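Local coordinates for translation initiation factor 6 (Methanocaldococcus jannaschii, PDB 1G61), which binds the 50S ribosomal subunit and prevents it from joining the 30S subunit to form the 70S initiation complex, at residues G160-P165 and T194-C199; G117-P122 and P148-N153. All coordinates share one frame; numbering follows the deposited sequence.

Contact 1: residues G160-P165 and T194-C199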
loop_
_atom_site.group_PDB
_atom_site.type_symbol
_atom_site.label_atom_id
_atom_site.label_comp_id
_atom_site.label_asym_id
_atom_site.label_seq_id
_atom_site.Cartn_x
_atom_site.Cartn_y
_atom_site.Cartn_z
ATOM N N GLY A 160 -0.288 2.793 -12.378
ATOM C CA GLY A 160 -1.273 3.848 -12.257
ATOM C C GLY A 160 -1.448 4.296 -10.802
ATOM O O GLY A 160 -0.774 3.852 -9.881
ATOM N N CYS A 161 -2.404 5.224 -10.634
ATOM C CA CYS A 161 -2.616 5.828 -9.321
ATOM C C CYS A 161 -4.088 6.242 -9.205
ATOM O O CYS A 161 -4.607 6.858 -10.150
ATOM C CB CYS A 161 -1.674 7.041 -9.196
ATOM S SG CYS A 161 -1.895 8.009 -7.691
ATOM N N LEU A 162 -4.684 5.898 -8.099
ATOM C CA LEU A 162 -6.046 6.342 -7.781
ATOM C C LEU A 162 -6.023 7.225 -6.538
ATOM O O LEU A 162 -5.474 6.782 -5.522
ATOM C CB LEU A 162 -6.978 5.147 -7.568
ATOM C CG LEU A 162 -8.405 5.468 -7.110
ATOM C CD1 LEU A 162 -9.227 5.967 -8.311
ATOM C CD2 LEU A 162 -9.056 4.251 -6.454
ATOM N N THR A 163 -6.596 8.425 -6.604
ATOM C CA THR A 163 -6.589 9.287 -5.432
ATOM C C THR A 163 -7.989 9.522 -4.878
ATOM O O THR A 163 -8.976 9.319 -5.583
ATOM C CB THR A 163 -5.962 10.670 -5.722
ATOM O OG1 THR A 163 -6.874 11.441 -6.528
ATOM C CG2 THR A 163 -4.671 10.519 -6.517
ATOM N N HIS A 164 -8.036 10.043 -3.663
ATOM C CA HIS A 164 -9.170 10.734 -3.087
ATOM C C HIS A 164 -9.854 11.611 -4.132
ATOM O O HIS A 164 -9.187 12.286 -4.940
ATOM C CB HIS A 164 -8.577 11.627 -1.966
ATOM C CG HIS A 164 -9.580 12.304 -1.090
ATOM N ND1 HIS A 164 -10.481 13.267 -1.511
ATOM C CD2 HIS A 164 -9.801 12.108 0.235
ATOM C CE1 HIS A 164 -11.206 13.645 -0.445
ATOM N NE2 HIS A 164 -10.809 12.955 0.619
ATOM N N PRO A 165 -11.188 11.621 -4.116
ATOM C CA PRO A 165 -11.934 12.341 -5.175
ATOM C C PRO A 165 -11.702 13.841 -5.188
ATOM O O PRO A 165 -12.048 14.475 -6.232
ATOM C CB PRO A 165 -13.398 11.982 -4.862
ATOM C CG PRO A 165 -13.425 11.580 -3.458
ATOM C CD PRO A 165 -12.083 10.968 -3.136
ATOM N N THR A 194 -13.668 7.822 0.906
ATOM C CA THR A 194 -12.718 8.667 0.147
ATOM C C THR A 194 -11.273 8.233 0.358
ATOM O O THR A 194 -10.412 8.529 -0.467
ATOM C CB THR A 194 -12.857 10.148 0.553
ATOM O OG1 THR A 194 -12.736 10.239 1.983
ATOM C CG2 THR A 194 -14.232 10.678 0.171
ATOM N N SER A 195 -11.007 7.542 1.467
ATOM C CA SER A 195 -9.644 7.102 1.783
ATOM C C SER A 195 -9.404 5.816 1.012
ATOM O O SER A 195 -9.446 4.701 1.537
ATOM C CB SER A 195 -9.519 6.978 3.305
ATOM O OG SER A 195 -10.666 6.370 3.880
ATOM N N VAL A 196 -9.147 5.948 -0.299
ATOM C CA VAL A 196 -9.147 4.737 -1.131
ATOM C C VAL A 196 -7.991 3.842 -0.801
ATOM O O VAL A 196 -8.076 2.617 -1.046
ATOM C CB VAL A 196 -9.128 5.144 -2.631
ATOM C CG1 VAL A 196 -10.464 5.836 -2.955
ATOM C CG2 VAL A 196 -7.941 5.994 -2.990
ATOM N N GLY A 197 -6.906 4.363 -0.235
ATOM C CA GLY A 197 -5.781 3.525 0.181
ATOM C C GLY A 197 -6.186 2.574 1.314
ATOM O O GLY A 197 -5.587 1.516 1.468
ATOM N N ALA A 198 -7.200 2.889 2.085
ATOM C CA ALA A 198 -7.691 1.994 3.131
ATOM C C ALA A 198 -8.516 0.874 2.522
ATOM O O ALA A 198 -8.788 -0.103 3.237
ATOM C CB ALA A 198 -8.543 2.763 4.148
ATOM N N CYS A 199 -8.898 0.945 1.253
ATOM C CA CYS A 199 -9.914 0.056 0.677
ATOM C C CYS A 199 -9.390 -0.894 -0.391
ATOM O O CYS A 199 -10.134 -1.794 -0.820
ATOM C CB CYS A 199 -11.018 0.902 -0.006
ATOM S SG CYS A 199 -11.868 2.024 1.139
#
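V196 presses its CG2 methyl against the end of strand 160-163, and this buried end of the contact between 160-165 and 194-199 is filled by close apolar packing. CG2 sits 3.6 Å from the carbonyl oxygen of L162 and then runs on over the next peptide, 4.0 Å from C of T163 and near N of H164. CG1 is anti to the carbonyl carbon, beside the backbone N (chi1 -67°), and this puts CG2 between the backbone N and the carbonyl carbon, facing the strand. L162 answers from the strand with one branch: its CD2 comes to 3.9 Å from CB of V196, the two side chains crossing at about a right angle. Both residues are buried.

Toward solvent the fit changes character. T194, partly exposed, lays its CB over one face of the H164 imidazole, 3.5 Å from NE2 and displaced toward the rim of the ring, a CH-pi contact with CB 27° off the ring normal. Its methyl CG2 turns aside, to CG of P165 at 3.8 Å. No hydrogen bond joins the two segments here; the ring instead takes a bond at ND1 from the backbone N of L166, which fixes its rotation. An alanine in place of H164 would probably leave CB of T194 without its aromatic partner and N of L166 without the imidazole acceptor. T163, turned away from the loop, gives its hydroxyl OG1 to O of H164 at 2.9 Å.

Strand 160-163 is the middle strand of its sheet, between 154-156 and 183-186. L162 also packs on I221 and A224 of helix 215-225, while T163, on the other side of the strand, meets L172 and L175 of helix 169-179.

Contact 2: residues G117-P122 and P148-N153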
loop_
_atom_site.group_PDB
_atom_site.type_symbol
_atom_site.label_atom_id
_atom_site.label_comp_id
_atom_site.label_asym_id
_atom_site.label_seq_id
_atom_site.Cartn_x
_atom_site.Cartn_y
_atom_site.Cartn_z
ATOM N N GLY A 117 8.822 6.188 -7.127
ATOM C CA GLY A 117 8.713 7.458 -6.359
ATOM C C GLY A 117 7.862 7.193 -5.113
ATOM O O GLY A 117 7.094 6.222 -5.057
ATOM N N ALA A 118 8.033 8.101 -4.171
ATOM C CA ALA A 118 7.276 8.014 -2.908
ATOM C C ALA A 118 6.916 9.396 -2.424
ATOM O O ALA A 118 7.693 10.361 -2.571
ATOM C CB ALA A 118 8.136 7.265 -1.860
ATOM N N LEU A 119 5.723 9.463 -1.813
ATOM C CA LEU A 119 5.235 10.666 -1.154
ATOM C C LEU A 119 5.114 10.343 0.344
ATOM O O LEU A 119 4.628 9.277 0.726
ATOM C CB LEU A 119 3.871 11.071 -1.713
ATOM C CG LEU A 119 3.317 12.414 -1.255
ATOM C CD1 LEU A 119 4.143 13.583 -1.819
ATOM C CD2 LEU A 119 1.856 12.557 -1.695
ATOM N N ILE A 120 5.540 11.276 1.215
ATOM C CA ILE A 120 5.482 11.036 2.656
ATOM C C ILE A 120 4.852 12.245 3.325
ATOM O O ILE A 120 5.046 13.413 2.939
ATOM C CB ILE A 120 6.880 10.745 3.266
ATOM C CG1 ILE A 120 7.788 11.987 3.313
ATOM C CG2 ILE A 120 7.539 9.573 2.561
ATOM C CD1 ILE A 120 9.109 11.770 4.038
ATOM N N SER A 121 4.116 11.922 4.407
ATOM C CA SER A 121 3.543 12.975 5.245
ATOM C C SER A 121 4.617 13.917 5.747
ATOM O O SER A 121 5.722 13.483 6.123
ATOM C CB SER A 121 2.888 12.311 6.475
ATOM O OG SER A 121 2.546 13.315 7.419
ATOM N N PRO A 122 4.313 15.222 5.846
ATOM C CA PRO A 122 5.257 16.140 6.488
ATOM C C PRO A 122 5.616 15.686 7.898
ATOM O O PRO A 122 6.729 16.020 8.367
ATOM C CB PRO A 122 4.451 17.467 6.566
ATOM C CG PRO A 122 3.501 17.368 5.400
ATOM C CD PRO A 122 3.095 15.911 5.400
ATOM N N PRO A 148 -2.627 14.671 5.368
ATOM C CA PRO A 148 -1.257 14.183 5.489
ATOM C C PRO A 148 -1.159 12.654 5.490
ATOM O O PRO A 148 -0.039 12.137 5.302
ATOM C CB PRO A 148 -0.798 14.797 6.814
ATOM C CG PRO A 148 -2.069 14.812 7.633
ATOM C CD PRO A 148 -3.170 15.159 6.654
ATOM N N THR A 149 -2.271 11.922 5.656
ATOM C CA THR A 149 -2.249 10.435 5.542
ATOM C C THR A 149 -2.296 10.044 4.080
ATOM O O THR A 149 -3.293 9.524 3.560
ATOM C CB THR A 149 -3.374 9.840 6.383
ATOM O OG1 THR A 149 -4.599 10.567 6.075
ATOM C CG2 THR A 149 -3.090 9.967 7.871
ATOM N N VAL A 150 -1.189 10.293 3.372
ATOM C CA VAL A 150 -1.179 10.072 1.907
ATOM C C VAL A 150 -1.350 8.623 1.532
ATOM O O VAL A 150 -1.929 8.375 0.493
ATOM C CB VAL A 150 0.121 10.676 1.318
ATOM C CG1 VAL A 150 0.171 12.190 1.595
ATOM C CG2 VAL A 150 1.370 9.992 1.849
ATOM N N GLY A 151 -0.881 7.703 2.397
ATOM C CA GLY A 151 -1.078 6.277 2.113
ATOM C C GLY A 151 -2.495 5.842 2.293
ATOM O O GLY A 151 -2.948 4.919 1.636
ATOM N N SER A 152 -3.276 6.479 3.166
ATOM C CA SER A 152 -4.686 6.141 3.322
ATOM C C SER A 152 -5.508 6.727 2.173
ATOM O O SER A 152 -6.581 6.204 1.895
ATOM C CB SER A 152 -5.251 6.704 4.617
ATOM O OG SER A 152 -4.586 6.161 5.763
ATOM N N ASN A 153 -5.021 7.808 1.547
ATOM C CA ASN A 153 -5.855 8.567 0.641
ATOM C C ASN A 153 -5.503 8.413 -0.825
ATOM O O ASN A 153 -6.011 9.155 -1.678
ATOM C CB ASN A 153 -5.859 10.046 1.115
ATOM C CG ASN A 153 -6.762 10.122 2.325
ATOM O OD1 ASN A 153 -7.986 10.049 2.151
ATOM N ND2 ASN A 153 -6.176 10.267 3.512
#
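V150, L119 and P148 lose the most surface where 117-122 meets 148-153, with S121 close behind. V150 points toward the strand and divides its two methyls between backbone and side chain. CG2, set between its own backbone N and carbonyl carbon, lies 3.5 Å from the carbonyl oxygen of L119 and also brushes CA of I120 and N of S121. CG1, anti to the carbonyl carbon (chi1 -61°), meets CD2 of L119 at 3.7 Å, the two side chains crossing at about a right angle. L119 brings only that one methyl to the valine; its side chain also serves a wider apolar cluster, touching F174, L175, L178 and F179 of helix 169-179. V150 in turn leans on L112 of strand 111-113 and on I144.

P148 works at the exposed end, where the strand has given way to a turn. Its carbonyl oxygen comes to 3.2 Å from CB of S121, while its ring carbon CB stands 3.7 Å from OG of S121 and, more loosely, 4.3 Å from CD of P122. The serine hydroxyl has its polar partner elsewhere: OG accepts from the backbone N of E123, two residues on.

Behind V150 the loop holds its own shape. T149 is the centre of an inverse gamma turn, closed by a weak bond from N of V150 to O of P148, and ND2 of N153 donates to O of T149 at 3.0 Å. Such a tight turn followed by residues of helical backbone, lying across the end of the central strand 117-120 of a small three-stranded mixed sheet, is consistent with the repeated alpha-beta build of the eIF-6 family, whose fold is pseudo-fivefold.

Contact 1 and contact 2 look like two versions of one design: in each, a valine that follows an inverse gamma turn rests on a leucine near the end of a central strand. Their centres are 11 Å apart and they meet directly. N of H164, in contact 1, probably donates a hydrogen bond to O of N153, in contact 2, at 3.0 Å. Close by, CB of S195 packs 3.3 Å from O of S152, and CA of S195 lies 3.4 Å from OD1 of N153. Along the chain they follow in series, contact 2 closing before contact 1 opens. Loop 148-153 thus touches both strand ends, one through V150 and the other through O of N153.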